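Local coordinates for nourseothricin acetyltransferase (PDB 5C82), which probably transfers an acetyl group from acetyl-CoA to the antibiotic nourseothricin, thereby conferring resistance, at residues A[28-33]-A[55-60]; A[32-37]-A[48-52]; A[77-82]-A[133-137]; A[138-142]-A[185-189]. The protein carries 1 engineered substitution. Where two conformers were deposited one is given. Residues are numbered along the deposited sequence.

Interaction 1 of 4, residues A[28-33]-A[55-60]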
loop_
_atom_site.group_PDB
_atom_site.type_symbol
_atom_site.label_atom_id
_atom_site.label_comp_id
_atom_site.label_asym_id
_atom_site.label_seq_id
_atom_site.Cartn_x
_atom_site.Cartn_y
_atom_site.Cartn_z
ATOM N N GLY A 28 12.524 -10.071 16.575
ATOM C CA GLY A 28 12.385 -9.984 15.128
ATOM C C GLY A 28 13.601 -9.405 14.424
ATOM O O GLY A 28 13.531 -9.074 13.235
ATOM N N SER A 29 14.733 -9.277 15.142
ATOM C CA SER A 29 15.937 -8.692 14.560
ATOM C C SER A 29 16.636 -9.697 13.684
ATOM O O SER A 29 16.388 -10.893 13.807
ATOM C CB SER A 29 16.879 -8.173 15.650
ATOM O OG SER A 29 17.402 -9.265 16.384
ATOM N N PHE A 30 17.488 -9.210 12.775
ATOM C CA PHE A 30 18.254 -10.057 11.847
ATOM C C PHE A 30 19.533 -9.337 11.416
ATOM O O PHE A 30 19.599 -8.107 11.438
ATOM C CB PHE A 30 17.403 -10.411 10.600
ATOM C CG PHE A 30 16.985 -9.224 9.760
ATOM C CD1 PHE A 30 15.772 -8.584 9.988
ATOM C CD2 PHE A 30 17.777 -8.788 8.700
ATOM C CE1 PHE A 30 15.379 -7.498 9.201
ATOM C CE2 PHE A 30 17.366 -7.716 7.895
ATOM C CZ PHE A 30 16.193 -7.057 8.182
ATOM N N THR A 31 20.514 -10.118 10.978
ATOM C CA THR A 31 21.791 -9.670 10.444
ATOM C C THR A 31 21.854 -10.205 9.000
ATOM O O THR A 31 21.460 -11.345 8.736
ATOM C CB THR A 31 22.944 -10.120 11.351
ATOM O OG1 THR A 31 22.742 -9.564 12.656
ATOM C CG2 THR A 31 24.300 -9.685 10.835
ATOM N N THR A 32 22.281 -9.358 8.066
ATOM C CA THR A 32 22.353 -9.753 6.667
ATOM C C THR A 32 23.626 -9.237 5.995
ATOM O O THR A 32 24.057 -8.122 6.272
ATOM C CB THR A 32 21.044 -9.354 5.927
ATOM O OG1 THR A 32 21.107 -9.778 4.561
ATOM C CG2 THR A 32 20.719 -7.855 6.025
ATOM N N ASP A 33 24.206 -10.063 5.103
ATOM C CA ASP A 33 25.419 -9.755 4.332
ATOM C C ASP A 33 25.047 -9.093 2.996
ATOM O O ASP A 33 25.937 -8.666 2.260
ATOM C CB ASP A 33 26.224 -11.051 4.064
ATOM C CG ASP A 33 26.701 -11.797 5.297
ATOM O OD1 ASP A 33 27.420 -11.189 6.120
ATOM O OD2 ASP A 33 26.400 -13.003 5.413
ATOM N N PRO A 55 28.223 -6.464 7.897
ATOM C CA PRO A 55 26.818 -6.901 7.760
ATOM C C PRO A 55 25.847 -5.935 8.446
ATOM O O PRO A 55 26.209 -5.266 9.410
ATOM C CB PRO A 55 26.797 -8.291 8.415
ATOM C CG PRO A 55 28.237 -8.741 8.418
ATOM C CD PRO A 55 29.038 -7.483 8.594
ATOM N N LEU A 56 24.657 -5.800 7.893
ATOM C CA LEU A 56 23.641 -4.916 8.448
ATOM C C LEU A 56 22.842 -5.691 9.499
ATOM O O LEU A 56 22.414 -6.807 9.227
ATOM C CB LEU A 56 22.706 -4.419 7.313
ATOM C CG LEU A 56 21.647 -3.369 7.670
ATOM C CD1 LEU A 56 21.626 -2.259 6.636
ATOM C CD2 LEU A 56 20.283 -3.979 7.703
ATOM N N THR A 57 22.684 -5.114 10.697
ATOM C CA THR A 57 21.835 -5.682 11.724
ATOM C C THR A 57 20.659 -4.757 11.857
ATOM O O THR A 57 20.835 -3.584 12.159
ATOM C CB THR A 57 22.523 -5.956 13.067
ATOM O OG1 THR A 57 23.572 -6.908 12.879
ATOM C CG2 THR A 57 21.516 -6.486 14.133
ATOM N N LYS A 58 19.451 -5.298 11.630
ATOM C CA LYS A 58 18.231 -4.531 11.703
ATOM C C LYS A 58 17.448 -4.906 12.943
ATOM O O LYS A 58 17.062 -6.055 13.120
ATOM C CB LYS A 58 17.415 -4.653 10.392
ATOM C CG LYS A 58 16.074 -3.938 10.405
ATOM C CD LYS A 58 16.167 -2.475 10.024
ATOM C CE LYS A 58 14.865 -1.730 10.208
ATOM N NZ LYS A 58 14.440 -1.634 11.631
ATOM N N VAL A 59 17.215 -3.904 13.787
ATOM C CA VAL A 59 16.476 -3.973 15.036
ATOM C C VAL A 59 15.222 -3.095 14.854
ATOM O O VAL A 59 15.333 -1.963 14.368
ATOM C CB VAL A 59 17.390 -3.498 16.206
ATOM C CG1 VAL A 59 16.606 -3.343 17.499
ATOM C CG2 VAL A 59 18.576 -4.446 16.396
ATOM N N PHE A 60 14.043 -3.633 15.193
ATOM C CA PHE A 60 12.766 -2.923 15.038
ATOM C C PHE A 60 12.216 -2.496 16.415
ATOM O O PHE A 60 12.102 -3.348 17.302
ATOM C CB PHE A 60 11.718 -3.795 14.307
ATOM C CG PHE A 60 12.093 -4.360 12.957
ATOM C CD1 PHE A 60 12.714 -5.601 12.852
ATOM C CD2 PHE A 60 11.760 -3.688 11.784
ATOM C CE1 PHE A 60 13.035 -6.139 11.598
ATOM C CE2 PHE A 60 12.070 -4.233 10.530
ATOM C CZ PHE A 60 12.705 -5.456 10.448
#

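Interaction 2 of 4, residues A[32-37]-A[48-52]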
loop_
_atom_site.group_PDB
_atom_site.type_symbol
_atom_site.label_atom_id
_atom_site.label_comp_id
_atom_site.label_asym_id
_atom_site.label_seq_id
_atom_site.Cartn_x
_atom_site.Cartn_y
_atom_site.Cartn_z
ATOM N N THR A 32 22.281 -9.358 8.066
ATOM C CA THR A 32 22.353 -9.753 6.667
ATOM C C THR A 32 23.626 -9.237 5.995
ATOM O O THR A 32 24.057 -8.122 6.272
ATOM C CB THR A 32 21.044 -9.354 5.927
ATOM O OG1 THR A 32 21.107 -9.778 4.561
ATOM C CG2 THR A 32 20.719 -7.855 6.025
ATOM N N ASP A 33 24.206 -10.063 5.103
ATOM C CA ASP A 33 25.419 -9.755 4.332
ATOM C C ASP A 33 25.047 -9.093 2.996
ATOM O O ASP A 33 25.937 -8.666 2.260
ATOM C CB ASP A 33 26.224 -11.051 4.064
ATOM C CG ASP A 33 26.701 -11.797 5.297
ATOM O OD1 ASP A 33 27.420 -11.189 6.120
ATOM O OD2 ASP A 33 26.400 -13.003 5.413
ATOM N N THR A 34 23.734 -9.034 2.666
ATOM C CA THR A 34 23.233 -8.455 1.396
ATOM C C THR A 34 21.942 -7.680 1.644
ATOM O O THR A 34 21.316 -7.875 2.678
ATOM C CB THR A 34 22.976 -9.522 0.287
ATOM O OG1 THR A 34 21.871 -10.328 0.650
ATOM C CG2 THR A 34 24.170 -10.414 -0.015
ATOM N N VAL A 35 21.554 -6.800 0.694
ATOM C CA VAL A 35 20.312 -6.012 0.713
ATOM C C VAL A 35 19.853 -5.901 -0.731
ATOM O O VAL A 35 20.662 -6.067 -1.648
ATOM C CB VAL A 35 20.403 -4.582 1.384
ATOM C CG1 VAL A 35 20.809 -4.653 2.861
ATOM C CG2 VAL A 35 21.317 -3.625 0.597
ATOM N N PHE A 36 18.571 -5.628 -0.943
ATOM C CA PHE A 36 18.075 -5.390 -2.295
ATOM C C PHE A 36 18.035 -3.885 -2.423
ATOM O O PHE A 36 17.336 -3.211 -1.650
ATOM C CB PHE A 36 16.714 -6.040 -2.549
ATOM C CG PHE A 36 16.796 -7.530 -2.825
ATOM C CD1 PHE A 36 16.855 -8.448 -1.779
ATOM C CD2 PHE A 36 16.774 -8.017 -4.136
ATOM C CE1 PHE A 36 16.908 -9.824 -2.034
ATOM C CE2 PHE A 36 16.821 -9.391 -4.392
ATOM C CZ PHE A 36 16.874 -10.290 -3.339
ATOM N N ARG A 37 18.925 -3.361 -3.276
ATOM C CA ARG A 37 19.036 -1.935 -3.557
ATOM C C ARG A 37 17.946 -1.627 -4.553
ATOM O O ARG A 37 17.784 -2.347 -5.552
ATOM C CB ARG A 37 20.424 -1.588 -4.155
ATOM C CG ARG A 37 20.626 -0.083 -4.406
ATOM C CD ARG A 37 22.027 0.216 -4.892
ATOM N NE ARG A 37 23.010 0.113 -3.810
ATOM C CZ ARG A 37 24.322 -0.018 -3.992
ATOM N NH1 ARG A 37 24.827 -0.079 -5.220
ATOM N NH2 ARG A 37 25.135 -0.109 -2.949
ATOM N N ARG A 48 18.169 -4.801 -7.111
ATOM C CA ARG A 48 19.378 -5.581 -7.293
ATOM C C ARG A 48 19.912 -5.927 -5.935
ATOM O O ARG A 48 20.115 -5.030 -5.122
ATOM C CB ARG A 48 20.422 -4.779 -8.090
ATOM C CG ARG A 48 21.636 -5.600 -8.541
ATOM C CD ARG A 48 22.527 -4.846 -9.527
ATOM N NE ARG A 48 22.989 -3.557 -9.004
ATOM C CZ ARG A 48 24.227 -3.307 -8.584
ATOM N NH1 ARG A 48 25.159 -4.253 -8.633
ATOM N NH2 ARG A 48 24.546 -2.104 -8.120
ATOM N N GLU A 49 20.147 -7.214 -5.688
ATOM C CA GLU A 49 20.757 -7.692 -4.450
ATOM C C GLU A 49 22.255 -7.348 -4.479
ATOM O O GLU A 49 22.958 -7.696 -5.424
ATOM C CB GLU A 49 20.554 -9.190 -4.277
ATOM C CG GLU A 49 20.833 -9.633 -2.847
ATOM C CD GLU A 49 20.540 -11.089 -2.575
ATOM O OE1 GLU A 49 20.127 -11.800 -3.519
ATOM O OE2 GLU A 49 20.684 -11.518 -1.408
ATOM N N VAL A 50 22.694 -6.575 -3.486
ATOM C CA VAL A 50 24.057 -6.095 -3.358
ATOM C C VAL A 50 24.681 -6.523 -2.029
ATOM O O VAL A 50 23.988 -6.517 -1.004
ATOM C CB VAL A 50 24.171 -4.552 -3.564
ATOM C CG1 VAL A 50 23.972 -4.149 -5.035
ATOM C CG2 VAL A 50 23.225 -3.779 -2.647
ATOM N N PRO A 51 25.995 -6.862 -2.002
ATOM C CA PRO A 51 26.627 -7.170 -0.706
ATOM C C PRO A 51 26.747 -5.913 0.161
ATOM O O PRO A 51 26.822 -4.807 -0.371
ATOM C CB PRO A 51 28.013 -7.703 -1.095
ATOM C CG PRO A 51 28.301 -7.098 -2.439
ATOM C CD PRO A 51 26.972 -6.911 -3.119
ATOM N N VAL A 52 26.721 -6.078 1.494
ATOM C CA VAL A 52 26.909 -4.982 2.444
ATOM C C VAL A 52 28.008 -5.376 3.416
ATOM O O VAL A 52 27.971 -6.484 3.957
ATOM C CB VAL A 52 25.629 -4.468 3.184
ATOM C CG1 VAL A 52 24.737 -3.646 2.262
ATOM C CG2 VAL A 52 24.844 -5.599 3.852
#

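Interaction 3 of 4, residues A[77-82]-A[133-137]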
loop_
_atom_site.group_PDB
_atom_site.type_symbol
_atom_site.label_atom_id
_atom_site.label_comp_id
_atom_site.label_asym_id
_atom_site.label_seq_id
_atom_site.Cartn_x
_atom_site.Cartn_y
_atom_site.Cartn_z
ATOM N N PRO A 77 -13.717 -10.393 12.771
ATOM C CA PRO A 77 -13.710 -11.720 12.119
ATOM C C PRO A 77 -12.688 -11.908 10.993
ATOM O O PRO A 77 -12.307 -13.044 10.699
ATOM C CB PRO A 77 -15.142 -11.857 11.592
ATOM C CG PRO A 77 -15.627 -10.435 11.398
ATOM C CD PRO A 77 -14.680 -9.486 12.104
ATOM N N ASP A 78 -12.293 -10.804 10.331
ATOM C CA ASP A 78 -11.353 -10.807 9.214
ATOM C C ASP A 78 -9.890 -10.754 9.651
ATOM O O ASP A 78 -9.010 -11.059 8.847
ATOM C CB ASP A 78 -11.690 -9.682 8.224
ATOM C CG ASP A 78 -13.016 -9.859 7.502
ATOM O OD1 ASP A 78 -13.364 -11.021 7.162
ATOM O OD2 ASP A 78 -13.686 -8.836 7.237
ATOM N N SER A 79 -9.634 -10.392 10.925
ATOM C CA SER A 79 -8.302 -10.349 11.523
ATOM C C SER A 79 -8.046 -11.631 12.349
ATOM O O SER A 79 -8.990 -12.169 12.940
ATOM C CB SER A 79 -8.153 -9.109 12.401
ATOM O OG SER A 79 -6.897 -9.069 13.063
ATOM N N ARG A 80 -6.785 -12.130 12.362
ATOM C CA ARG A 80 -6.369 -13.310 13.133
ATOM C C ARG A 80 -4.854 -13.369 13.333
ATOM O O ARG A 80 -4.103 -12.954 12.453
ATOM C CB ARG A 80 -6.848 -14.610 12.477
ATOM C CG ARG A 80 -6.920 -15.799 13.443
ATOM C CD ARG A 80 -7.813 -16.846 12.851
ATOM N NE ARG A 80 -8.205 -17.884 13.794
ATOM C CZ ARG A 80 -9.424 -18.404 13.844
ATOM N NH1 ARG A 80 -10.376 -17.961 13.029
ATOM N NH2 ARG A 80 -9.708 -19.358 14.720
ATOM N N THR A 81 -4.424 -13.896 14.491
ATOM C CA THR A 81 -3.024 -14.127 14.840
ATOM C C THR A 81 -2.838 -15.610 15.154
ATOM O O THR A 81 -3.554 -16.158 15.988
ATOM C CB THR A 81 -2.561 -13.248 16.034
ATOM O OG1 THR A 81 -2.726 -11.872 15.712
ATOM C CG2 THR A 81 -1.097 -13.508 16.445
ATOM N N PHE A 82 -1.850 -16.242 14.506
ATOM C CA PHE A 82 -1.467 -17.623 14.764
ATOM C C PHE A 82 -0.105 -17.638 15.432
ATOM O O PHE A 82 0.798 -16.912 15.018
ATOM C CB PHE A 82 -1.448 -18.460 13.479
ATOM C CG PHE A 82 -2.777 -18.518 12.781
ATOM C CD1 PHE A 82 -3.779 -19.374 13.231
ATOM C CD2 PHE A 82 -3.001 -17.787 11.622
ATOM C CE1 PHE A 82 -5.007 -19.437 12.575
ATOM C CE2 PHE A 82 -4.229 -17.847 10.964
ATOM C CZ PHE A 82 -5.220 -18.686 11.431
ATOM N N PHE A 133 -6.584 -20.000 6.368
ATOM C CA PHE A 133 -7.495 -18.914 6.743
ATOM C C PHE A 133 -7.932 -18.105 5.507
ATOM O O PHE A 133 -9.098 -17.712 5.412
ATOM C CB PHE A 133 -6.804 -17.993 7.771
ATOM C CG PHE A 133 -7.662 -16.881 8.333
ATOM C CD1 PHE A 133 -8.630 -17.144 9.296
ATOM C CD2 PHE A 133 -7.522 -15.576 7.878
ATOM C CE1 PHE A 133 -9.414 -16.105 9.825
ATOM C CE2 PHE A 133 -8.305 -14.542 8.404
ATOM C CZ PHE A 133 -9.238 -14.810 9.379
ATOM N N ALA A 134 -6.999 -17.863 4.566
ATOM C CA ALA A 134 -7.271 -17.145 3.316
ATOM C C ALA A 134 -8.314 -17.911 2.489
ATOM O O ALA A 134 -9.283 -17.314 2.009
ATOM C CB ALA A 134 -5.981 -16.965 2.515
ATOM N N ARG A 135 -8.130 -19.235 2.372
ATOM C CA ARG A 135 -9.036 -20.143 1.671
ATOM C C ARG A 135 -10.420 -20.087 2.299
ATOM O O ARG A 135 -11.379 -19.862 1.575
ATOM C CB ARG A 135 -8.490 -21.589 1.659
ATOM C CG ARG A 135 -7.271 -21.786 0.749
ATOM C CD ARG A 135 -6.918 -23.254 0.537
ATOM N NE ARG A 135 -7.860 -23.923 -0.369
ATOM C CZ ARG A 135 -7.769 -25.193 -0.756
ATOM N NH1 ARG A 135 -6.773 -25.958 -0.322
ATOM N NH2 ARG A 135 -8.671 -25.709 -1.578
ATOM N N GLU A 136 -10.511 -20.192 3.645
ATOM C CA GLU A 136 -11.774 -20.122 4.405
ATOM C C GLU A 136 -12.557 -18.829 4.075
ATOM O O GLU A 136 -13.767 -18.877 3.872
ATOM C CB GLU A 136 -11.513 -20.211 5.921
ATOM C CG GLU A 136 -11.034 -21.561 6.414
ATOM C CD GLU A 136 -10.554 -21.610 7.859
ATOM O OE1 GLU A 136 -11.007 -20.774 8.678
ATOM O OE2 GLU A 136 -9.731 -22.502 8.175
ATOM N N ARG A 137 -11.842 -17.698 3.964
ATOM C CA ARG A 137 -12.407 -16.388 3.618
ATOM C C ARG A 137 -12.714 -16.229 2.123
ATOM O O ARG A 137 -13.391 -15.272 1.749
ATOM C CB ARG A 137 -11.480 -15.257 4.091
ATOM C CG ARG A 137 -11.313 -15.150 5.609
ATOM C CD ARG A 137 -12.504 -14.488 6.274
ATOM N NE ARG A 137 -12.467 -14.597 7.734
ATOM C CZ ARG A 137 -12.971 -15.613 8.429
ATOM N NH1 ARG A 137 -13.531 -16.642 7.803
ATOM N NH2 ARG A 137 -12.908 -15.614 9.754
#

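Interaction 4 of 4, residues A[138-142]-A[185-189]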
loop_
_atom_site.group_PDB
_atom_site.type_symbol
_atom_site.label_atom_id
_atom_site.label_comp_id
_atom_site.label_asym_id
_atom_site.label_seq_id
_atom_site.Cartn_x
_atom_site.Cartn_y
_atom_site.Cartn_z
ATOM N N GLY A 138 -12.237 -17.160 1.292
ATOM C CA GLY A 138 -12.411 -17.107 -0.153
ATOM C C GLY A 138 -11.486 -16.091 -0.812
ATOM O O GLY A 138 -11.845 -15.497 -1.834
ATOM N N ALA A 139 -10.266 -15.898 -0.243
ATOM C CA ALA A 139 -9.266 -14.970 -0.778
ATOM C C ALA A 139 -8.776 -15.405 -2.160
ATOM O O ALA A 139 -8.721 -16.599 -2.447
ATOM C CB ALA A 139 -8.089 -14.861 0.183
ATOM N N GLY A 140 -8.456 -14.440 -3.015
ATOM C CA GLY A 140 -7.902 -14.720 -4.330
ATOM C C GLY A 140 -6.379 -14.713 -4.264
ATOM O O GLY A 140 -5.713 -15.324 -5.115
ATOM N N HIS A 141 -5.807 -14.009 -3.242
ATOM C CA HIS A 141 -4.358 -13.932 -3.049
ATOM C C HIS A 141 -3.929 -13.557 -1.614
ATOM O O HIS A 141 -4.703 -13.029 -0.812
ATOM C CB HIS A 141 -3.689 -12.989 -4.098
ATOM C CG HIS A 141 -3.927 -11.518 -3.875
ATOM N ND1 HIS A 141 -5.084 -10.896 -4.315
ATOM C CD2 HIS A 141 -3.130 -10.596 -3.281
ATOM C CE1 HIS A 141 -4.951 -9.617 -3.990
ATOM N NE2 HIS A 141 -3.796 -9.392 -3.351
ATOM N N LEU A 142 -2.667 -13.849 -1.312
ATOM C CA LEU A 142 -1.997 -13.495 -0.057
ATOM C C LEU A 142 -1.030 -12.391 -0.408
ATOM O O LEU A 142 -0.498 -12.347 -1.515
ATOM C CB LEU A 142 -1.252 -14.683 0.540
ATOM C CG LEU A 142 -2.097 -15.645 1.375
ATOM C CD1 LEU A 142 -2.722 -16.690 0.495
ATOM C CD2 LEU A 142 -1.236 -16.318 2.464
HETATM N N MSE A 185 4.947 -8.281 -1.961
HETATM C CA MSE A 185 4.975 -9.612 -2.578
HETATM C C MSE A 185 3.629 -10.281 -2.449
HETATM O O MSE A 185 2.934 -10.117 -1.442
HETATM C CB MSE A 185 6.102 -10.500 -2.000
HETATM C CG MSE A 185 7.502 -9.847 -2.051
HETATM SE SE MSE A 185 8.884 -10.998 -1.368
HETATM C CE MSE A 185 9.034 -12.291 -2.939
ATOM N N SER A 186 3.238 -11.014 -3.478
ATOM C CA SER A 186 1.955 -11.679 -3.446
ATOM C C SER A 186 2.045 -13.107 -3.939
ATOM O O SER A 186 2.983 -13.478 -4.647
ATOM C CB SER A 186 0.906 -10.906 -4.239
ATOM O OG SER A 186 1.236 -10.893 -5.618
HETATM N N MSE A 187 1.023 -13.887 -3.584
HETATM C CA MSE A 187 0.866 -15.266 -3.998
HETATM C C MSE A 187 -0.604 -15.492 -4.277
HETATM O O MSE A 187 -1.391 -15.166 -3.388
HETATM C CB MSE A 187 1.292 -16.183 -2.844
HETATM C CG MSE A 187 1.413 -17.585 -3.228
HETATM SE SE MSE A 187 1.961 -18.606 -1.696
HETATM C CE MSE A 187 0.271 -18.758 -0.704
ATOM N N PRO A 188 -1.011 -16.114 -5.420
ATOM C CA PRO A 188 -2.433 -16.466 -5.584
ATOM C C PRO A 188 -2.813 -17.515 -4.527
ATOM O O PRO A 188 -1.978 -18.345 -4.145
ATOM C CB PRO A 188 -2.510 -17.051 -7.001
ATOM C CG PRO A 188 -1.143 -17.467 -7.339
ATOM C CD PRO A 188 -0.201 -16.598 -6.556
ATOM N N CYS A 189 -4.052 -17.450 -4.039
ATOM C CA CYS A 189 -4.537 -18.347 -2.996
ATOM C C CYS A 189 -5.154 -19.624 -3.616
ATOM O O CYS A 189 -6.071 -19.509 -4.414
ATOM C CB CYS A 189 -5.505 -17.613 -2.069
ATOM S SG CYS A 189 -6.220 -18.645 -0.769
#

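Interaction 1 of 4, residues A[28-33]-A[55-60]
Gly28 sets its carbonyl O 3.4 Å from Phe60 CE1, at the edge of that ring and near its plane. Ser29 follows: its CA is 3.2 Å from Lys58 O in a CA-H...O contact, its OG bonds to Asp27, and its carbonyl accepts from Arg118. Regular pairing starts at Phe30, whose N donates to Lys58 O (3.2 Å) and whose O accepts from Lys58 N (2.8 Å, 163°). Its ring takes Lys58 CB over one face, 3.9 Å from the centroid and 26° off the normal, a CH-pi contact. CE1 of Phe30 meets Phe60 CZ at 3.6 Å, rim to rim. Thr31 forms a non-hydrogen-bonded pair with Thr57, bridged by their hydroxyls (OG1 to OG1, 2.8 Å). Thr32 closes the next hydrogen-bonded pair, Thr32 N to Leu56 O at 2.8 Å and Leu56 N to Thr32 O at 2.9 Å; its OG1 donates to Thr34 O. At Asp33 the chain turns a corner. The 161° axis angle and 4.5 Å separation identify an antiparallel pair at one edge of a three-stranded sheet. Arg118 opens an Arg-Gly-His-Gly-Val-Gly sequence matching the acetyl-CoA pyrophosphate-binding signature of GNAT enzymes, so this edge probably lies beside the cofactor site.

Interaction 2 of 4, residues A[32-37]-A[48-52]
A short side-chain hydrogen bond, Thr34 OG1 to Glu49 OE2 at 2.7 Å, links the two strands diagonally, reaching two residues along from Pro51, the partner of Thr34, to Glu49, which is itself paired with Phe36. Glu49 has a second partner, since its OE1 accepts from His155 of helix 151-158. The backbone supplies five further bonds. Val35 and Val50 form a hydrogen-bonded pair (Val35 N to Val50 O 3.0 Å, Val50 N to Val35 O 2.8 Å, 169°), as do Arg37 and Arg48 (Arg37 N to Arg48 O 2.8 Å, Arg48 N to Arg37 O 2.9 Å). The fifth, Val52 N to Asp33 O at 2.8 Å, sits at the corner, where Thr32 OG1 also donates to Thr34 O at 2.7 Å. The two arginine side chains share a face and bring like charges together, Arg37 NH1 lying 3.5 Å from Arg48 NH2, while Val50 CG2 lies over the Arg37 guanidinium. On that same face Val35 CG2 touches Val50 CG2 and Val52 CG1, each at 3.8 Å. Across the sheet, Glu49 CB stands over the Phe36 ring, 3.9 Å from its centroid and 17° off the normal, a CH-pi contact; Phe36 also packs on Ile154 of helix 151-158. With the axes of 34-37 and 48-52 approaching to 4.4 Å at 142°, the pair is a twisted antiparallel beta hairpin, built from strands 34-40 and 44-58.

Interaction 3 of 4, residues A[77-82]-A[133-137]
Helix 122-137, the helix of the beta-alpha-beta crossover between the parallel strands 105-113 and 141-147 of the GNAT sheet, here lays its last turn against the start of strand 79-85. The axes of strand 79-82 and helix 133-137 run nearly antiparallel (156°) and approach only to 11.2 Å, so side chains must span the gap. The principal acceptor is Pro77 O: Arg137 NH2 donates to it at 2.8 Å and 154°, while Arg137 NE reaches the same Pro77 O only weakly (3.4 Å, 132°). High B factors at Pro77 make these two distances less certain than their decimals suggest. A long salt bridge, Asp78 OD1 to Arg137 NE at 3.7 Å, supplements them. Backbone N of Arg137 is satisfied within the helix by Phe133 O at 3.1 Å. Arg80 finds its polar partner elsewhere, NE bonding to Thr14 OG1, and the strand's backbone is paired with Val95 and Val97 on one flank and Ser15 on the other. What Arg80 offers the helix is therefore aliphatic: its CB sits over the Phe133 ring, 4.2 Å from the centroid and 21° off the normal, and its CD is 3.5 Å from Phe133 CE1. Phe133 is buried, reaching Val97 and Leu106 of the adjacent strands. Further along the strand, Phe82 presents the edge of its ring, with CZ 4.0 Å from Phe133 CB.

Interaction 4 of 4, residues A[138-142]-A[185-189]
Leu142 forms the apolar centre, its CD1 3.8 Å from CE of Met187, a selenomethionine here, and 3.9 Å from Cys189 CB. Beside it Ala139 CB lies 4.3 Å from Cys189 SG. Helix 122-137 covers this cluster: Thr131 touches both Leu142 and Met187, and Ala134 touches Cys189. Next comes the backbone. Leu142 and Met187 make a hydrogen-bonded antiparallel pair (Leu142 N to Met187 O 2.8 Å, 171°; Met187 N to Leu142 O 3.0 Å), and Cys189 N donates almost linearly to Gly140 O (2.9 Å, 174°). His141 and Pro188 lie between these bonds as a non-hydrogen-bonded pair, CA to CA 4.1 Å, so the missing amide hydrogen of the proline costs no bond in this register. Gly138, at positive phi, ends the helix in a Schellman motif, two loop residues before the strand. At the polar edge, His141 NE2 bonds to Arg105, and its side chain packs on Asp173 of the second subunit, as Ser186 does on Ala170 of that subunit. Regular amide pairing thus joins strands 141-147 and 182-188 of the GNAT sheet, while the chemistry divides: Leu142, Met187 and Cys189 face the helix, and histidine and serine meet the other subunit.

Overall arrangement
Interactions 1 and 2 share Thr32 and Asp33, and their centres are 12 Å apart; strand 44-58 pairs with strand 30-32 in one and strand 34-40 in the other, giving a separate three-stranded sheet. Interactions 3 and 4 belong to the main GNAT sheet and its helix, also with centres 12 Å apart, and they touch: Ala134 O lies 2.8 Å from Ala139 N, a probable hydrogen bond, and Ala134 CB is 3.7 Å from Cys189 SG. The pairs do not touch: centres of interactions 1 and 3 are 29 Å apart, and the nearest atoms of 2 and 4 about 8 Å. Interaction 1 contacts Arg118 of the putative acetyl-CoA signature, so it probably lies near that site.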